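Local coordinates for Spermidine/putrescine ABC transporter, periplasmic binding protein (Treponema pallidum, PDB 2V84) that probably binds polyamines such as spermidine and putrescine as the periplasmic receptor of an ABC transporter, at residues A[35-38]-A[39-42]; A[274-277]-A[278-282]. All coordinates share one frame; numbering follows the deposited sequence.

Overall arrangement
Both interactions are local, each formed between neighbouring residues of one continuous stretch at a helix end, and both lie on the same side of the chain's centre, about 12 Å apart between centres. Interaction 1 comes first along the chain, where the loop after strand 26-32 enters helix 38-48; interaction 2 follows far later, where helix 269-279 ends and helix 282-292 is about to start. The two touch directly: F275 CZ packs 3.7 Å from T36 CG2, and F279 CE1 lies 4.2 Å from L40 CD1. An early helix start and a late helix end thus pack against each other, tying chain-distant parts of this solute-binding protein into the same lobe.

Interaction 1 of 2, residues A[35-38]-A[39-42]; sequences YTPT and SLIK
P37 O accepts two backbone N-H groups of the following turn, from L40 at 2.7 Å and from I41 at 3.2 Å, as the chain passes from an extended form into helix. The two bonds differ in quality. The I41 donor lies in the carbonyl plane and makes the straighter bond, 156° at the hydrogen, whereas the L40 N-H comes from above that plane and is bent. Sharing one acceptor, they fasten the first turn to the residue in front of it.

The proline ring adds an apolar contact on the same turn. P37 and L40 lie side by side and point the same way, with ring atom CG of P37 3.9 Å from CD1 of L40. One residue earlier, T36 reaches the other branched aliphatic side chain: its CG2 meets CG1 of I41 at 3.9 Å, the two side chains crossing at about a right angle. The torsion of T36 divides its roles. With CG2 opposite the backbone N (OG1 at chi1 -46°), the methyl is turned to I41, while OG1 is hydrogen-bonded to ND2 of N31 and to the hydroxyl of Y127. S39 OG comes within 3.7 Å of P37 CB but has its polar partner in E287. The ammonium group of K42 forms a salt bridge with E45, one turn further along the helix.

Around this turn, helix 282-292 covers P37 and L40 through F288, T291, H284 and E287, and V52 and Y54 of strand 51-57 receive I41. With P37 at the N-cap position and its carbonyl serving the first turn, this is a helix N-terminus in the beta-alpha-beta crossover linking the parallel neighbours 26-32 and 51-57 of a periplasmic binding protein lobe.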
ATOM      1  N   TYR A  35      -8.887   6.094   3.291  1.00 35.54           N
ATOM      2  CA  TYR A  35      -8.780   4.758   2.642  1.00 33.27           C
ATOM      3  C   TYR A  35     -10.112   4.004   2.491  1.00 33.98           C
ATOM      4  O   TYR A  35     -10.374   3.371   1.456  1.00 33.40           O
ATOM      5  CB  TYR A  35      -7.753   3.900   3.379  1.00 32.14           C
ATOM      6  CG  TYR A  35      -7.122   2.806   2.554  1.00 28.30           C
ATOM      7  CD1 TYR A  35      -7.123   2.854   1.160  1.00 27.65           C
ATOM      8  CD2 TYR A  35      -6.511   1.729   3.182  1.00 26.72           C
ATOM      9  CE1 TYR A  35      -6.524   1.833   0.404  1.00 24.32           C
ATOM     10  CE2 TYR A  35      -5.922   0.712   2.459  1.00 24.65           C
ATOM     11  CZ  TYR A  35      -5.927   0.759   1.078  1.00 26.73           C
ATOM     12  OH  TYR A  35      -5.300  -0.239   0.383  1.00 24.07           O
ATOM     13  N   THR A  36     -10.967   4.107   3.506  1.00 34.46           N
ATOM     14  CA  THR A  36     -12.377   3.770   3.353  1.00 34.82           C
ATOM     15  C   THR A  36     -13.185   5.024   2.934  1.00 35.16           C
ATOM     16  O   THR A  36     -13.365   5.944   3.741  1.00 36.28           O
ATOM     17  CB  THR A  36     -12.964   3.145   4.639  1.00 34.52           C
ATOM     18  OG1 THR A  36     -12.073   2.148   5.152  1.00 34.26           O
ATOM     19  CG2 THR A  36     -14.290   2.510   4.337  1.00 34.82           C
ATOM     20  N   PRO A  37     -13.653   5.071   1.668  1.00 35.51           N
ATOM     21  CA  PRO A  37     -14.385   6.230   1.151  1.00 35.07           C
ATOM     22  C   PRO A  37     -15.639   6.522   1.978  1.00 35.78           C
ATOM     23  O   PRO A  37     -16.524   5.654   2.088  1.00 36.20           O
ATOM     24  CB  PRO A  37     -14.795   5.783  -0.254  1.00 35.36           C
ATOM     25  CG  PRO A  37     -13.802   4.741  -0.625  1.00 34.84           C
ATOM     26  CD  PRO A  37     -13.526   4.016   0.648  1.00 35.18           C
ATOM     27  N   THR A  38     -15.717   7.732   2.541  1.00 34.91           N
ATOM     28  CA  THR A  38     -16.835   8.119   3.409  1.00 33.92           C
ATOM     29  C   THR A  38     -18.181   7.800   2.774  1.00 33.12           C
ATOM     30  O   THR A  38     -19.142   7.502   3.483  1.00 33.11           O
ATOM     31  CB  THR A  38     -16.812   9.619   3.782  1.00 34.51           C
ATOM     32  OG1 THR A  38     -16.624  10.391   2.597  1.00 35.17           O
ATOM     33  CG2 THR A  38     -15.697   9.929   4.773  1.00 34.73           C
ATOM     34  N   SER A  39     -18.238   7.849   1.442  1.00 31.91           N
ATOM     35  CA  SER A  39     -19.455   7.542   0.700  1.00 31.31           C
ATOM     36  C   SER A  39     -19.935   6.122   0.964  1.00 30.55           C
ATOM     37  O   SER A  39     -21.136   5.872   1.036  1.00 30.42           O
ATOM     38  CB  SER A  39     -19.243   7.741  -0.794  1.00 31.21           C
ATOM     39  OG  SER A  39     -18.214   6.895  -1.269  1.00 32.22           O
ATOM     40  N   LEU A  40     -18.986   5.198   1.098  1.00 30.20           N
ATOM     41  CA  LEU A  40     -19.279   3.814   1.422  1.00 29.38           C
ATOM     42  C   LEU A  40     -19.658   3.643   2.894  1.00 29.42           C
ATOM     43  O   LEU A  40     -20.534   2.827   3.237  1.00 28.81           O
ATOM     44  CB  LEU A  40     -18.075   2.933   1.055  1.00 29.00           C
ATOM     45  CG  LEU A  40     -17.950   2.636  -0.438  1.00 29.15           C
ATOM     46  CD1 LEU A  40     -16.613   1.984  -0.791  1.00 28.92           C
ATOM     47  CD2 LEU A  40     -19.120   1.783  -0.931  1.00 30.20           C
ATOM     48  N   ILE A  41     -19.010   4.413   3.764  1.00 29.53           N
ATOM     49  CA  ILE A  41     -19.350   4.413   5.188  1.00 30.12           C
ATOM     50  C   ILE A  41     -20.795   4.871   5.444  1.00 30.32           C
ATOM     51  O   ILE A  41     -21.529   4.212   6.181  1.00 30.16           O
ATOM     52  CB  ILE A  41     -18.338   5.232   6.019  1.00 30.16           C
ATOM     53  CG1 ILE A  41     -17.062   4.413   6.227  1.00 30.88           C
ATOM     54  CG2 ILE A  41     -18.948   5.688   7.371  1.00 29.96           C
ATOM     55  CD1 ILE A  41     -15.871   5.243   6.588  1.00 31.87           C
ATOM     56  N   LYS A  42     -21.198   5.980   4.819  1.00 30.68           N
ATOM     57  CA  LYS A  42     -22.572   6.480   4.897  1.00 31.02           C
ATOM     58  C   LYS A  42     -23.581   5.412   4.477  1.00 31.02           C
ATOM     59  O   LYS A  42     -24.630   5.273   5.098  1.00 31.19           O
ATOM     60  CB  LYS A  42     -22.784   7.730   4.007  1.00 31.13           C
ATOM     61  CG  LYS A  42     -21.636   8.752   3.942  1.00 32.71           C
ATOM     62  CD  LYS A  42     -22.011  10.125   4.545  1.00 36.47           C
ATOM     63  CE  LYS A  42     -21.450  10.311   5.968  1.00 38.91           C
ATOM     64  NZ  LYS A  42     -21.389   9.021   6.767  1.00 38.56           N
TER

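Interaction 2 of 2, residues A[274-277]-A[278-282]; sequences AFIN and FFLEP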
ATOM      1  N   ALA A 274     -19.838  -7.884   8.912  1.00 24.41           N
ATOM      2  CA  ALA A 274     -20.857  -7.343   8.029  1.00 24.57           C
ATOM      3  C   ALA A 274     -20.265  -6.243   7.177  1.00 24.77           C
ATOM      4  O   ALA A 274     -20.635  -6.072   6.012  1.00 25.49           O
ATOM      5  CB  ALA A 274     -22.049  -6.817   8.840  1.00 24.27           C
ATOM      6  N   PHE A 275     -19.334  -5.498   7.752  1.00 25.18           N
ATOM      7  CA  PHE A 275     -18.691  -4.457   6.985  1.00 25.15           C
ATOM      8  C   PHE A 275     -17.730  -4.999   5.942  1.00 24.58           C
ATOM      9  O   PHE A 275     -17.730  -4.525   4.811  1.00 24.93           O
ATOM     10  CB  PHE A 275     -18.015  -3.423   7.875  1.00 26.63           C
ATOM     11  CG  PHE A 275     -17.492  -2.252   7.099  1.00 28.55           C
ATOM     12  CD1 PHE A 275     -18.317  -1.164   6.817  1.00 28.59           C
ATOM     13  CD2 PHE A 275     -16.186  -2.260   6.599  1.00 29.70           C
ATOM     14  CE1 PHE A 275     -17.839  -0.085   6.069  1.00 29.91           C
ATOM     15  CE2 PHE A 275     -15.701  -1.187   5.848  1.00 30.08           C
ATOM     16  CZ  PHE A 275     -16.529  -0.099   5.586  1.00 29.56           C
ATOM     17  N   ILE A 276     -16.949  -6.028   6.281  1.00 23.65           N
ATOM     18  CA  ILE A 276     -16.071  -6.654   5.297  1.00 23.24           C
ATOM     19  C   ILE A 276     -16.913  -7.227   4.152  1.00 23.91           C
ATOM     20  O   ILE A 276     -16.574  -7.083   2.971  1.00 24.06           O
ATOM     21  CB  ILE A 276     -15.222  -7.809   5.951  1.00 23.02           C
ATOM     22  CG1 ILE A 276     -14.361  -7.253   7.107  1.00 23.58           C
ATOM     23  CG2 ILE A 276     -14.359  -8.529   4.901  1.00 22.18           C
ATOM     24  CD1 ILE A 276     -13.679  -8.345   7.957  1.00 22.80           C
ATOM     25  N   ASN A 277     -18.004  -7.899   4.524  1.00 24.02           N
ATOM     26  CA  ASN A 277     -18.941  -8.436   3.555  1.00 24.65           C
ATOM     27  C   ASN A 277     -19.533  -7.327   2.661  1.00 24.64           C
ATOM     28  O   ASN A 277     -19.631  -7.498   1.458  1.00 25.15           O
ATOM     29  CB  ASN A 277     -20.041  -9.245   4.256  1.00 24.57           C
ATOM     30  CG  ASN A 277     -20.789 -10.147   3.300  1.00 24.89           C
ATOM     31  OD1 ASN A 277     -20.182 -10.954   2.606  1.00 23.52           O
ATOM     32  ND2 ASN A 277     -22.116 -10.010   3.255  1.00 25.75           N
ATOM     33  N   PHE A 278     -19.889  -6.188   3.258  1.00 25.52           N
ATOM     34  CA  PHE A 278     -20.441  -5.029   2.538  1.00 26.31           C
ATOM     35  C   PHE A 278     -19.402  -4.446   1.560  1.00 26.60           C
ATOM     36  O   PHE A 278     -19.694  -4.169   0.395  1.00 26.82           O
ATOM     37  CB  PHE A 278     -20.886  -3.980   3.572  1.00 26.69           C
ATOM     38  CG  PHE A 278     -21.283  -2.644   2.991  1.00 28.70           C
ATOM     39  CD1 PHE A 278     -20.329  -1.634   2.795  1.00 30.35           C
ATOM     40  CD2 PHE A 278     -22.620  -2.361   2.716  1.00 30.73           C
ATOM     41  CE1 PHE A 278     -20.706  -0.373   2.280  1.00 28.95           C
ATOM     42  CE2 PHE A 278     -23.007  -1.102   2.206  1.00 30.31           C
ATOM     43  CZ  PHE A 278     -22.048  -0.117   1.993  1.00 29.10           C
ATOM     44  N   PHE A 279     -18.184  -4.289   2.041  1.00 26.87           N
ATOM     45  CA  PHE A 279     -17.108  -3.667   1.259  1.00 28.01           C
ATOM     46  C   PHE A 279     -16.786  -4.491   0.013  1.00 28.42           C
ATOM     47  O   PHE A 279     -16.454  -3.951  -1.049  1.00 28.03           O
ATOM     48  CB  PHE A 279     -15.891  -3.525   2.168  1.00 27.76           C
ATOM     49  CG  PHE A 279     -14.820  -2.638   1.630  1.00 28.72           C
ATOM     50  CD1 PHE A 279     -14.916  -1.246   1.750  1.00 30.14           C
ATOM     51  CD2 PHE A 279     -13.690  -3.194   1.036  1.00 28.09           C
ATOM     52  CE1 PHE A 279     -13.892  -0.420   1.251  1.00 28.03           C
ATOM     53  CE2 PHE A 279     -12.658  -2.378   0.551  1.00 29.69           C
ATOM     54  CZ  PHE A 279     -12.776  -0.986   0.655  1.00 29.07           C
ATOM     55  N   LEU A 280     -16.909  -5.813   0.153  1.00 29.10           N
ATOM     56  CA  LEU A 280     -16.654  -6.744  -0.947  1.00 29.14           C
ATOM     57  C   LEU A 280     -17.861  -6.996  -1.868  1.00 29.82           C
ATOM     58  O   LEU A 280     -17.758  -7.798  -2.791  1.00 30.29           O
ATOM     59  CB  LEU A 280     -16.123  -8.080  -0.428  1.00 28.86           C
ATOM     60  CG  LEU A 280     -14.720  -8.067   0.210  1.00 27.09           C
ATOM     61  CD1 LEU A 280     -14.402  -9.456   0.745  1.00 27.64           C
ATOM     62  CD2 LEU A 280     -13.644  -7.583  -0.740  1.00 24.69           C
ATOM     63  N   GLU A 281     -18.987  -6.333  -1.610  1.00 30.55           N
ATOM     64  CA  GLU A 281     -20.081  -6.307  -2.582  1.00 31.46           C
ATOM     65  C   GLU A 281     -19.551  -5.627  -3.847  1.00 31.39           C
ATOM     66  O   GLU A 281     -18.942  -4.577  -3.743  1.00 31.57           O
ATOM     67  CB  GLU A 281     -21.280  -5.545  -2.025  1.00 31.89           C
ATOM     68  CG  GLU A 281     -22.617  -6.007  -2.570  1.00 35.81           C
ATOM     69  CD  GLU A 281     -23.013  -7.407  -2.120  1.00 37.62           C
ATOM     70  OE1 GLU A 281     -23.306  -7.598  -0.904  1.00 40.38           O
ATOM     71  OE2 GLU A 281     -23.073  -8.308  -2.998  1.00 38.93           O
ATOM     72  N   PRO A 282     -19.762  -6.238  -5.030  1.00 31.87           N
ATOM     73  CA  PRO A 282     -19.163  -5.819  -6.311  1.00 31.92           C
ATOM     74  C   PRO A 282     -19.275  -4.335  -6.641  1.00 32.27           C
ATOM     75  O   PRO A 282     -18.280  -3.720  -7.044  1.00 32.42           O
ATOM     76  CB  PRO A 282     -19.946  -6.645  -7.328  1.00 32.65           C
ATOM     77  CG  PRO A 282     -20.238  -7.896  -6.584  1.00 32.09           C
ATOM     78  CD  PRO A 282     -20.603  -7.434  -5.216  1.00 31.83           C
TER
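F275 supplies the apolar centre, its ring meeting those of F278 and F279, three and four residues further along. CE2 of F275 lies 4.2 Å from CD1 of F279, the two side chains crossing at a slant, and CE1 of F275 is a looser 4.4 Å from CD1 of F278. All three phenylalanines set CG opposite their own backbone N (chi1 -173° in F275), and from this shared first torsion the rings fan out from one side of the helix, F275 between F278 and F279. At the edge of the F278 ring, near its plane, sits the carbonyl oxygen of F275. On another side of the turn I276 CG2 and L280 CD1 make a fringe contact at 4.3 Å.

This is the C-terminal end of helix 269-279, its phenylalanines spaced i, i+3 and i+4 and packed into the lobe. F44 of helix 38-48 meets F275 and F278 edge-to-face, while F279 stacks on Y127 and takes F260 edge-to-face, so the rings pack between separate elements of the lobe.

Beneath the side chains run successive i to i+4 bonds. F279 N reaches F275 O at 2.8 Å and 159°; the bonds from F278 N to A274 O and from L280 N to I276 O, 2.9 Å and 3.1 Å, are somewhat more bent. The pattern then tightens to i+3, E281 N bonding to F278 O at 3.0 Å, as L280 leaves helical geometry. At the polar edge N103 bonds to N277 O and, weakly, to the carboxylate of E281, and L280 O is taken by H299.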